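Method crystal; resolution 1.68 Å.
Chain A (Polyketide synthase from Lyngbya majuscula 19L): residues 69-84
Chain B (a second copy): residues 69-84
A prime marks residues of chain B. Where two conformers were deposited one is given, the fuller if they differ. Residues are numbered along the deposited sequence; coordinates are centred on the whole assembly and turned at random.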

ATOM      1  N   HIS A  69      12.076   6.817  -7.093  1.00 14.34           N
ATOM      2  CA  HIS A  69      11.759   6.560  -5.678  1.00 13.89           C
ATOM      3  C   HIS A  69      10.319   6.998  -5.459  1.00 16.81           C
ATOM      4  O   HIS A  69       9.843   7.984  -6.055  1.00 21.40           O
ATOM      5  CB  HIS A  69      12.674   7.327  -4.739  1.00 17.16           C
ATOM      6  CG  HIS A  69      14.120   6.987  -4.892  1.00 15.64           C
ATOM      7  ND1 HIS A  69      15.078   7.441  -4.014  1.00 21.44           N
ATOM      8  CD2 HIS A  69      14.754   6.177  -5.771  1.00 14.24           C
ATOM      9  CE1 HIS A  69      16.254   6.970  -4.387  1.00 16.80           C
ATOM     10  NE2 HIS A  69      16.088   6.220  -5.460  1.00 18.20           N
ATOM     11  N   LEU A  70       9.608   6.277  -4.616  1.00 16.18           N
ATOM     12  CA  LEU A  70       8.223   6.661  -4.313  1.00 16.29           C
ATOM     13  C   LEU A  70       8.230   7.717  -3.207  1.00 16.71           C
ATOM     14  O   LEU A  70       8.779   7.492  -2.135  1.00 20.82           O
ATOM     15  CB  LEU A  70       7.383   5.429  -3.941  1.00 15.61           C
ATOM     16  CG  LEU A  70       7.515   4.262  -4.939  1.00 17.51           C
ATOM     17  CD1 LEU A  70       6.757   3.034  -4.481  1.00 19.45           C
ATOM     18  CD2 LEU A  70       7.049   4.744  -6.315  1.00 17.37           C
ATOM     19  N   GLU A  71       7.634   8.875  -3.477  1.00 15.14           N
ATOM     20  CA  GLU A  71       7.725  10.006  -2.548  1.00 14.71           C
ATOM     21  C   GLU A  71       6.928   9.773  -1.266  1.00 17.80           C
ATOM     22  O   GLU A  71       7.219  10.363  -0.213  1.00 21.38           O
ATOM     23  CB  GLU A  71       7.250  11.318  -3.196  1.00 20.22           C
ATOM     24  CG  GLU A  71       7.982  11.719  -4.460  1.00 27.90           C
ATOM     25  CD  GLU A  71       7.523  13.094  -4.950  1.00 37.75           C
ATOM     26  OE1 GLU A  71       6.612  13.158  -5.801  1.00 39.92           O
ATOM     27  OE2 GLU A  71       8.050  14.104  -4.450  1.00 38.46           O
ATOM     28  N   MET A  72       5.920   8.920  -1.357  1.00 16.24           N
ATOM     29  CA  MET A  72       5.159   8.537  -0.161  1.00 18.74           C
ATOM     30  C   MET A  72       5.517   7.108   0.232  1.00 18.42           C
ATOM     31  O   MET A  72       5.284   6.163  -0.538  1.00 17.03           O
ATOM     32  CB  MET A  72       3.667   8.698  -0.360  1.00 23.81           C
ATOM     33  CG  MET A  72       2.923   8.677   0.981  1.00 25.50           C
ATOM     34  SD  MET A  72       1.263   9.288   0.781  1.00 28.65           S
ATOM     35  CE  MET A  72       0.640   8.152  -0.423  1.00 27.90           C
ATOM     36  N   VAL A  73       6.105   6.980   1.423  1.00 16.03           N
ATOM     37  CA  VAL A  73       6.720   5.713   1.865  1.00 18.91           C
ATOM     38  C   VAL A  73       5.756   4.529   1.826  1.00 19.30           C
ATOM     39  O   VAL A  73       6.144   3.386   1.535  1.00 14.31           O
ATOM     40  CB  VAL A  73       7.253   5.835   3.328  1.00 22.10           C
ATOM     41  CG1 VAL A  73       7.727   4.436   3.850  1.00 25.58           C
ATOM     42  CG2 VAL A  73       8.375   6.802   3.393  1.00 29.52           C
ATOM     43  N   THR A  74       4.500   4.785   2.170  1.00 17.70           N
ATOM     44  CA  THR A  74       3.497   3.728   2.174  1.00 16.39           C
ATOM     45  C   THR A  74       3.167   3.162   0.812  1.00 17.36           C
ATOM     46  O   THR A  74       2.493   2.127   0.716  1.00 22.41           O
ATOM     47  CB  THR A  74       2.188   4.184   2.849  1.00 18.41           C
ATOM     48  OG1 THR A  74       1.758   5.433   2.274  1.00 18.74           O
ATOM     49  CG2 THR A  74       2.432   4.383   4.328  1.00 19.62           C
ATOM     50  N   SER A  75       3.629   3.830  -0.242  1.00 17.15           N
ATOM     51  CA  SER A  75       3.489   3.275  -1.591  1.00 15.86           C
ATOM     52  C   SER A  75       4.377   2.053  -1.818  1.00 16.26           C
ATOM     53  O   SER A  75       4.156   1.295  -2.755  1.00 19.57           O
ATOM     54  CB  SER A  75       3.767   4.327  -2.669  1.00 17.18           C
ATOM     55  OG  SER A  75       2.935   5.465  -2.486  1.00 18.80           O
ATOM     56  N   TYR A  76       5.435   1.889  -1.019  1.00 15.29           N
ATOM     57  CA  TYR A  76       6.274   0.684  -1.141  1.00 14.91           C
ATOM     58  C   TYR A  76       5.520  -0.481  -0.524  1.00 17.60           C
ATOM     59  O   TYR A  76       5.317  -0.537   0.699  1.00 21.77           O
ATOM     60  CB  TYR A  76       7.621   0.861  -0.455  1.00 14.93           C
ATOM     61  CG  TYR A  76       8.585   1.759  -1.193  1.00 13.05           C
ATOM     62  CD1 TYR A  76       9.198   1.341  -2.383  1.00 16.25           C
ATOM     63  CD2 TYR A  76       8.861   3.061  -0.712  1.00 17.02           C
ATOM     64  CE1 TYR A  76      10.082   2.177  -3.073  1.00 14.78           C
ATOM     65  CE2 TYR A  76       9.730   3.896  -1.388  1.00 14.99           C
ATOM     66  CZ  TYR A  76      10.333   3.462  -2.570  1.00 14.00           C
ATOM     67  OH  TYR A  76      11.186   4.323  -3.196  1.00 17.74           O
ATOM     68  N   SER A  77       5.130  -1.417  -1.376  1.00 15.48           N
ATOM     69  CA  SER A  77       4.397  -2.628  -0.958  1.00 16.98           C
ATOM     70  C   SER A  77       4.588  -3.673  -2.047  1.00 13.84           C
ATOM     71  O   SER A  77       4.898  -3.335  -3.195  1.00 15.48           O
ATOM     72  CB  SER A  77       2.896  -2.337  -0.795  1.00 16.69           C
ATOM     73  OG  SER A  77       2.305  -1.966  -2.057  1.00 16.93           O
ATOM     74  N   SER A  78       4.370  -4.941  -1.711  1.00 17.16           N
ATOM     75  CA  SER A  78       4.415  -5.980  -2.722  0.50 15.80           C
ATOM     76  C   SER A  78       3.341  -5.738  -3.780  1.00 15.14           C
ATOM     77  O   SER A  78       3.561  -6.020  -4.951  1.00 15.94           O
ATOM     78  CB  SER A  78       4.263  -7.360  -2.089  0.50 18.73           C
ATOM     79  OG  SER A  78       5.291  -7.573  -1.135  0.50 16.01           O
ATOM     80  N   LEU A  79       2.184  -5.193  -3.359  1.00 14.02           N
ATOM     81  CA  LEU A  79       1.114  -4.862  -4.318  1.00 15.23           C
ATOM     82  C   LEU A  79       1.580  -3.854  -5.365  1.00 19.01           C
ATOM     83  O   LEU A  79       1.309  -4.022  -6.553  1.00 15.26           O
ATOM     84  CB  LEU A  79      -0.146  -4.338  -3.613  1.00 20.42           C
ATOM     85  CG  LEU A  79      -1.307  -4.006  -4.568  1.00 21.08           C
ATOM     86  CD1 LEU A  79      -1.812  -5.293  -5.179  1.00 20.01           C
ATOM     87  CD2 LEU A  79      -2.453  -3.301  -3.849  1.00 23.93           C
ATOM     88  N   THR A  80       2.266  -2.797  -4.920  1.00 17.87           N
ATOM     89  CA  THR A  80       2.852  -1.827  -5.861  1.00 15.70           C
ATOM     90  C   THR A  80       3.837  -2.494  -6.835  1.00 14.05           C
ATOM     91  O   THR A  80       3.761  -2.278  -8.038  1.00 12.37           O
ATOM     92  CB  THR A  80       3.507  -0.675  -5.106  1.00 14.05           C
ATOM     93  OG1 THR A  80       2.485   0.097  -4.457  1.00 14.13           O
ATOM     94  CG2 THR A  80       4.321   0.207  -6.060  1.00 15.98           C
ATOM     95  N   PHE A  81       4.739  -3.343  -6.332  1.00 14.02           N
ATOM     96  CA  PHE A  81       5.672  -4.062  -7.227  1.00 13.22           C
ATOM     97  C   PHE A  81       4.953  -4.986  -8.195  1.00 15.06           C
ATOM     98  O   PHE A  81       5.390  -5.134  -9.329  1.00 14.05           O
ATOM     99  CB  PHE A  81       6.694  -4.867  -6.419  1.00 13.52           C
ATOM    100  CG  PHE A  81       7.660  -4.012  -5.611  1.00 15.36           C
ATOM    101  CD1 PHE A  81       8.161  -2.806  -6.121  1.00 14.80           C
ATOM    102  CD2 PHE A  81       8.128  -4.463  -4.388  1.00 19.89           C
ATOM    103  CE1 PHE A  81       9.083  -2.017  -5.378  1.00 19.66           C
ATOM    104  CE2 PHE A  81       9.036  -3.698  -3.626  1.00 21.15           C
ATOM    105  CZ  PHE A  81       9.519  -2.466  -4.128  1.00 16.47           C
ATOM    106  N   LEU A  82       3.855  -5.608  -7.752  1.00 13.46           N
ATOM    107  CA  LEU A  82       3.101  -6.500  -8.635  1.00 15.55           C
ATOM    108  C   LEU A  82       2.405  -5.695  -9.738  1.00 14.99           C
ATOM    109  O   LEU A  82       2.423  -6.064 -10.906  1.00 16.67           O
ATOM    110  CB  LEU A  82       2.074  -7.300  -7.823  1.00 15.29           C
ATOM    111  CG  LEU A  82       2.646  -8.380  -6.890  1.00 13.75           C
ATOM    112  CD1 LEU A  82       1.455  -8.956  -6.142  1.00 17.00           C
ATOM    113  CD2 LEU A  82       3.327  -9.470  -7.756  1.00 18.22           C
ATOM    114  N   ALA A  83       1.857  -4.545  -9.375  1.00 13.57           N
ATOM    115  CA  ALA A  83       1.239  -3.680 -10.378  1.00 15.77           C
ATOM    116  C   ALA A  83       2.294  -3.181 -11.379  1.00 14.36           C
ATOM    117  O   ALA A  83       1.999  -2.978 -12.560  1.00 16.58           O
ATOM    118  CB  ALA A  83       0.544  -2.478  -9.708  1.00 15.29           C
ATOM    119  N   GLN A  84       3.482  -2.911 -10.860  1.00 12.41           N
ATOM    120  CA  GLN A  84       4.585  -2.435 -11.676  1.00 12.83           C
ATOM    121  C   GLN A  84       4.953  -3.504 -12.693  1.00 15.43           C
ATOM    122  O   GLN A  84       5.099  -3.220 -13.879  1.00 17.34           O
ATOM    123  CB  GLN A  84       5.816  -2.100 -10.810  1.00 14.95           C
ATOM    124  CG  GLN A  84       6.969  -1.590 -11.658  1.00 15.86           C
ATOM    125  CD  GLN A  84       8.249  -1.398 -10.868  1.00 16.89           C
ATOM    126  OE1 GLN A  84       8.288  -1.526  -9.624  1.00 16.07           O
ATOM    127  NE2 GLN A  84       9.312  -1.059 -11.595  1.00 16.34           N
TER
ATOM    128  N   HIS B  69      -5.067  13.641  -5.225  1.00 14.70           N
ATOM    129  CA  HIS B  69      -5.272  12.254  -5.667  1.00 16.25           C
ATOM    130  C   HIS B  69      -3.902  11.589  -5.720  1.00 18.46           C
ATOM    131  O   HIS B  69      -2.897  12.236  -6.101  1.00 19.73           O
ATOM    132  CB  HIS B  69      -5.907  12.218  -7.054  1.00 17.15           C
ATOM    133  CG  HIS B  69      -7.289  12.797  -7.104  1.00 18.99           C
ATOM    134  ND1 HIS B  69      -8.106  12.682  -8.209  1.00 19.70           N
ATOM    135  CD2 HIS B  69      -7.994  13.491  -6.179  1.00 18.52           C
ATOM    136  CE1 HIS B  69      -9.255  13.286  -7.961  1.00 17.33           C
ATOM    137  NE2 HIS B  69      -9.208  13.795  -6.742  1.00 19.38           N
ATOM    138  N   LEU B  70      -3.869  10.300  -5.376  1.00 16.77           N
ATOM    139  CA  LEU B  70      -2.624   9.545  -5.414  1.00 16.49           C
ATOM    140  C   LEU B  70      -2.440   8.978  -6.815  1.00 16.47           C
ATOM    141  O   LEU B  70      -3.250   8.166  -7.277  1.00 20.42           O
ATOM    142  CB  LEU B  70      -2.598   8.457  -4.326  1.00 15.13           C
ATOM    143  CG  LEU B  70      -2.906   9.004  -2.909  1.00 15.04           C
ATOM    144  CD1 LEU B  70      -2.844   7.893  -1.861  1.00 18.86           C
ATOM    145  CD2 LEU B  70      -1.902  10.123  -2.556  1.00 16.58           C
ATOM    146  N   GLU B  71      -1.368   9.417  -7.486  1.00 15.20           N
ATOM    147  CA  GLU B  71      -1.181   9.103  -8.910  1.00 18.21           C
ATOM    148  C   GLU B  71      -0.911   7.635  -9.134  1.00 19.65           C
ATOM    149  O   GLU B  71      -1.165   7.099 -10.210  1.00 23.70           O
ATOM    150  CB  GLU B  71      -0.021   9.883  -9.511  1.00 21.86           C
ATOM    151  CG  GLU B  71      -0.266  11.362  -9.722  1.00 31.43           C
ATOM    152  CD  GLU B  71       0.873  11.981 -10.511  1.00 35.82           C
ATOM    153  OE1 GLU B  71       1.793  12.524  -9.881  1.00 41.07           O
ATOM    154  OE2 GLU B  71       0.870  11.868 -11.754  1.00 41.57           O
ATOM    155  N   MET B  72      -0.384   6.979  -8.121  1.00 15.78           N
ATOM    156  CA  MET B  72      -0.279   5.522  -8.217  1.00 22.20           C
ATOM    157  C   MET B  72      -1.350   4.859  -7.365  1.00 17.45           C
ATOM    158  O   MET B  72      -1.329   4.966  -6.134  1.00 17.19           O
ATOM    159  CB  MET B  72       1.080   5.028  -7.819  1.00 23.09           C
ATOM    160  CG  MET B  72       1.242   3.547  -8.253  1.00 31.38           C
ATOM    161  SD  MET B  72       2.925   3.156  -8.359  1.00 29.19           S
ATOM    162  CE  MET B  72       3.433   3.570  -6.697  1.00 28.27           C
ATOM    163  N   VAL B  73      -2.254   4.152  -8.036  1.00 17.51           N
ATOM    164  CA  VAL B  73      -3.482   3.593  -7.407  1.00 18.14           C
ATOM    165  C   VAL B  73      -3.214   2.699  -6.198  1.00 14.00           C
ATOM    166  O   VAL B  73      -4.015   2.663  -5.260  1.00 15.80           O
ATOM    167  CB  VAL B  73      -4.291   2.734  -8.435  1.00 29.34           C
ATOM    168  CG1 VAL B  73      -5.556   2.166  -7.776  1.00 35.68           C
ATOM    169  CG2 VAL B  73      -4.659   3.552  -9.642  1.00 33.96           C
ATOM    170  N   THR B  74      -2.101   1.970  -6.238  1.00 17.14           N
ATOM    171  CA  THR B  74      -1.728   1.067  -5.145  1.00 17.03           C
ATOM    172  C   THR B  74      -1.374   1.796  -3.852  1.00 20.44           C
ATOM    173  O   THR B  74      -1.225   1.178  -2.795  1.00 26.02           O
ATOM    174  CB  THR B  74      -0.565   0.134  -5.529  1.00 18.64           C
ATOM    175  OG1 THR B  74       0.548   0.903  -5.994  1.00 17.98           O
ATOM    176  CG2 THR B  74      -1.004  -0.850  -6.589  1.00 20.80           C
ATOM    177  N   SER B  75      -1.264   3.112  -3.949  1.00 16.74           N
ATOM    178  CA  SER B  75      -0.987   3.978  -2.792  1.00 20.02           C
ATOM    179  C   SER B  75      -2.198   4.097  -1.880  1.00 20.62           C
ATOM    180  O   SER B  75      -2.051   4.439  -0.699  1.00 21.18           O
ATOM    181  CB  SER B  75      -0.517   5.370  -3.249  1.00 16.99           C
ATOM    182  OG  SER B  75       0.713   5.279  -3.974  1.00 20.29           O
ATOM    183  N   TYR B  76      -3.395   3.851  -2.417  1.00 18.12           N
ATOM    184  CA  TYR B  76      -4.617   3.906  -1.601  1.00 20.20           C
ATOM    185  C   TYR B  76      -4.718   2.640  -0.761  1.00 25.56           C
ATOM    186  O   TYR B  76      -4.960   1.532  -1.279  1.00 28.69           O
ATOM    187  CB  TYR B  76      -5.864   4.060  -2.482  1.00 19.85           C
ATOM    188  CG  TYR B  76      -6.020   5.424  -3.114  1.00 14.67           C
ATOM    189  CD1 TYR B  76      -6.305   6.545  -2.339  1.00 14.65           C
ATOM    190  CD2 TYR B  76      -5.885   5.593  -4.491  1.00 13.74           C
ATOM    191  CE1 TYR B  76      -6.457   7.800  -2.923  1.00 16.18           C
ATOM    192  CE2 TYR B  76      -6.017   6.856  -5.093  1.00 14.21           C
ATOM    193  CZ  TYR B  76      -6.288   7.945  -4.306  1.00 14.63           C
ATOM    194  OH  TYR B  76      -6.453   9.158  -4.939  1.00 15.72           O
ATOM    195  N   SER B  77      -4.495   2.794   0.536  1.00 19.60           N
ATOM    196  CA  SER B  77      -4.536   1.669   1.471  1.00 21.83           C
ATOM    197  C   SER B  77      -4.869   2.243   2.835  1.00 21.73           C
ATOM    198  O   SER B  77      -4.686   3.460   3.063  1.00 19.41           O
ATOM    199  CB  SER B  77      -3.176   0.962   1.521  1.00 20.67           C
ATOM    200  OG  SER B  77      -2.149   1.827   2.028  1.00 18.17           O
ATOM    201  N   SER B  78      -5.340   1.393   3.745  1.00 21.16           N
ATOM    202  CA  SER B  78      -5.569   1.832   5.122  0.50 21.57           C
ATOM    203  C   SER B  78      -4.275   2.363   5.747  1.00 19.18           C
ATOM    204  O   SER B  78      -4.316   3.343   6.488  1.00 18.35           O
ATOM    205  CB  SER B  78      -6.150   0.708   5.981  0.50 25.11           C
ATOM    206  OG  SER B  78      -5.416  -0.486   5.803  0.50 23.38           O
ATOM    207  N   LEU B  79      -3.140   1.738   5.439  1.00 16.99           N
ATOM    208  CA  LEU B  79      -1.842   2.198   5.997  1.00 18.40           C
ATOM    209  C   LEU B  79      -1.502   3.633   5.539  1.00 18.51           C
ATOM    210  O   LEU B  79      -1.076   4.467   6.335  1.00 16.61           O
ATOM    211  CB  LEU B  79      -0.689   1.248   5.647  1.00 22.17           C
ATOM    212  CG  LEU B  79       0.679   1.631   6.247  1.00 29.20           C
ATOM    213  CD1 LEU B  79       0.697   1.509   7.779  1.00 30.75           C
ATOM    214  CD2 LEU B  79       1.815   0.802   5.647  1.00 33.72           C
ATOM    215  N   THR B  80      -1.672   3.905   4.243  1.00 18.02           N
ATOM    216  CA  THR B  80      -1.536   5.268   3.737  1.00 14.89           C
ATOM    217  C   THR B  80      -2.444   6.252   4.470  1.00 13.25           C
ATOM    218  O   THR B  80      -1.981   7.302   4.918  1.00 16.74           O
ATOM    219  CB  THR B  80      -1.807   5.331   2.227  1.00 15.56           C
ATOM    220  OG1 THR B  80      -0.754   4.641   1.539  1.00 17.62           O
ATOM    221  CG2 THR B  80      -1.898   6.787   1.751  1.00 18.05           C
ATOM    222  N   PHE B  81      -3.736   5.929   4.611  1.00 14.16           N
ATOM    223  CA  PHE B  81      -4.607   6.838   5.385  1.00 14.40           C
ATOM    224  C   PHE B  81      -4.158   6.988   6.832  1.00 13.50           C
ATOM    225  O   PHE B  81      -4.267   8.085   7.418  1.00 15.32           O
ATOM    226  CB  PHE B  81      -6.078   6.389   5.340  1.00 15.11           C
ATOM    227  CG  PHE B  81      -6.694   6.446   3.951  1.00 15.50           C
ATOM    228  CD1 PHE B  81      -6.509   7.563   3.128  1.00 16.23           C
ATOM    229  CD2 PHE B  81      -7.510   5.415   3.493  1.00 22.43           C
ATOM    230  CE1 PHE B  81      -7.081   7.638   1.868  1.00 17.46           C
ATOM    231  CE2 PHE B  81      -8.087   5.471   2.213  1.00 25.29           C
ATOM    232  CZ  PHE B  81      -7.879   6.590   1.397  1.00 19.69           C
ATOM    233  N   LEU B  82      -3.691   5.900   7.440  1.00 14.55           N
ATOM    234  CA  LEU B  82      -3.211   5.983   8.819  0.50 15.89           C
ATOM    235  C   LEU B  82      -1.987   6.884   8.926  1.00 14.67           C
ATOM    236  O   LEU B  82      -1.884   7.689   9.842  1.00 16.82           O
ATOM    237  CB  LEU B  82      -2.896   4.597   9.364  0.50 14.19           C
ATOM    238  CG  LEU B  82      -4.137   3.813   9.749  0.50 12.53           C
ATOM    239  CD1 LEU B  82      -3.742   2.400  10.167  0.50 13.81           C
ATOM    240  CD2 LEU B  82      -4.912   4.527  10.852  0.50 12.40           C
ATOM    241  N   ALA B  83      -1.062   6.757   7.976  1.00 15.59           N
ATOM    242  CA  ALA B  83       0.123   7.605   7.978  1.00 15.11           C
ATOM    243  C   ALA B  83      -0.262   9.075   7.798  1.00 14.69           C
ATOM    244  O   ALA B  83       0.387   9.973   8.347  1.00 15.50           O
ATOM    245  CB  ALA B  83       1.127   7.152   6.860  1.00 17.68           C
ATOM    246  N   GLN B  84      -1.261   9.325   6.949  1.00 14.22           N
ATOM    247  CA  GLN B  84      -1.762  10.664   6.703  1.00 12.86           C
ATOM    248  C   GLN B  84      -2.327  11.245   8.000  1.00 14.27           C
ATOM    249  O   GLN B  84      -2.044  12.396   8.329  1.00 15.99           O
ATOM    250  CB  GLN B  84      -2.877  10.634   5.623  1.00 14.33           C
ATOM    251  CG  GLN B  84      -3.407  12.015   5.255  1.00 14.27           C
ATOM    252  CD  GLN B  84      -4.696  11.978   4.411  1.00 15.46           C
ATOM    253  OE1 GLN B  84      -5.140  10.920   3.928  1.00 14.27           O
ATOM    254  NE2 GLN B  84      -5.287  13.154   4.227  1.00 16.28           N
TER
HETATM  255  O   HOH W   1       0.141   0.883   0.939  1.00 40.80           O
HETATM  256  O   HOH W   2       0.102  -0.472  -1.404  1.00 34.72           O

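Two copies of the same segment pack about a near-twofold axis through a small, buried network of hydroxyl hydrogen bonds, flanked by methyl and methionine contacts and bridged by two waters. The backbones come nearest at Ser75 and Ser75′, whose CA atoms lie 4.7 Å apart, and the register then pairs Thr74 with Thr80′ and Thr80 with Thr74′. At the centre Ser75 OG and Ser75′ OG are hydrogen-bonded at 2.7 Å; either could be the donor, as expected where a residue meets its own copy.

The threonine pairs do have a direction. Thr74 OG1 donates to Thr80′ OG1 at 2.7 Å, and Thr74′ OG1 donates to Thr80 OG1 at 2.6 Å. The accepting hydroxyl has its own proton committed within its chain: Thr80 OG1 donates to Ser75 O at 2.7 Å, and Thr80′ OG1 to Ser75′ O at 2.6 Å. Each threonine pair thus forms a short relay, running from Thr74 of one chain through Thr80 of the other to a carbonyl of the second chain.

The p rotamer of Thr74 (chi1 51°) serves both halves of its side chain. While Thr74 OG1 reaches the Thr80′ hydroxyl, Thr74 CG2 lies against the partner helix, 3.8 Å from Leu79′ CG and 4.0 Å from Ala83′ CB. Leu79′ and Ala83′ lie one helical turn apart, so a single methyl can touch both. Thr74 and Thr74′ accordingly lose the most surface to the opposing stretch, about 90 Å² each of the 570 Å² total.

Met72 makes a second set of apolar contacts. Its extended chi1 and chi2 (both t) carry Met72 CE across to Thr80′ CG2 at 3.6 Å and Leu70′ CD1 at 3.8 Å, with Ser75′ CB at 4.1 Å. Met72′ CE repeats this against Thr80 CG2 at 3.5 Å and Leu70 CD2 at 3.8 Å, and both methyls of each leucine lie within about 4 Å of the partner's methionine CE.

Ser77 links the helix start to the interface. Ser77 OG caps the helix by accepting from Thr80 N at 3.0 Å, and the same atom is hydrogen-bonded to water 2 at 2.7 Å, which donates to Thr74′ O at 2.5 Å. Water 1 makes the matching bridge, donating to Thr74 O at 2.7 Å and lying 2.7 Å from Ser77′ OG, itself the cap for Thr80′ N at 3.1 Å. The CA-to-CB bond of Tyr76 points away from the other stretch, and its hydroxyl serves its own chain, with Leu70 N donating to Tyr76 OH at 2.9 Å.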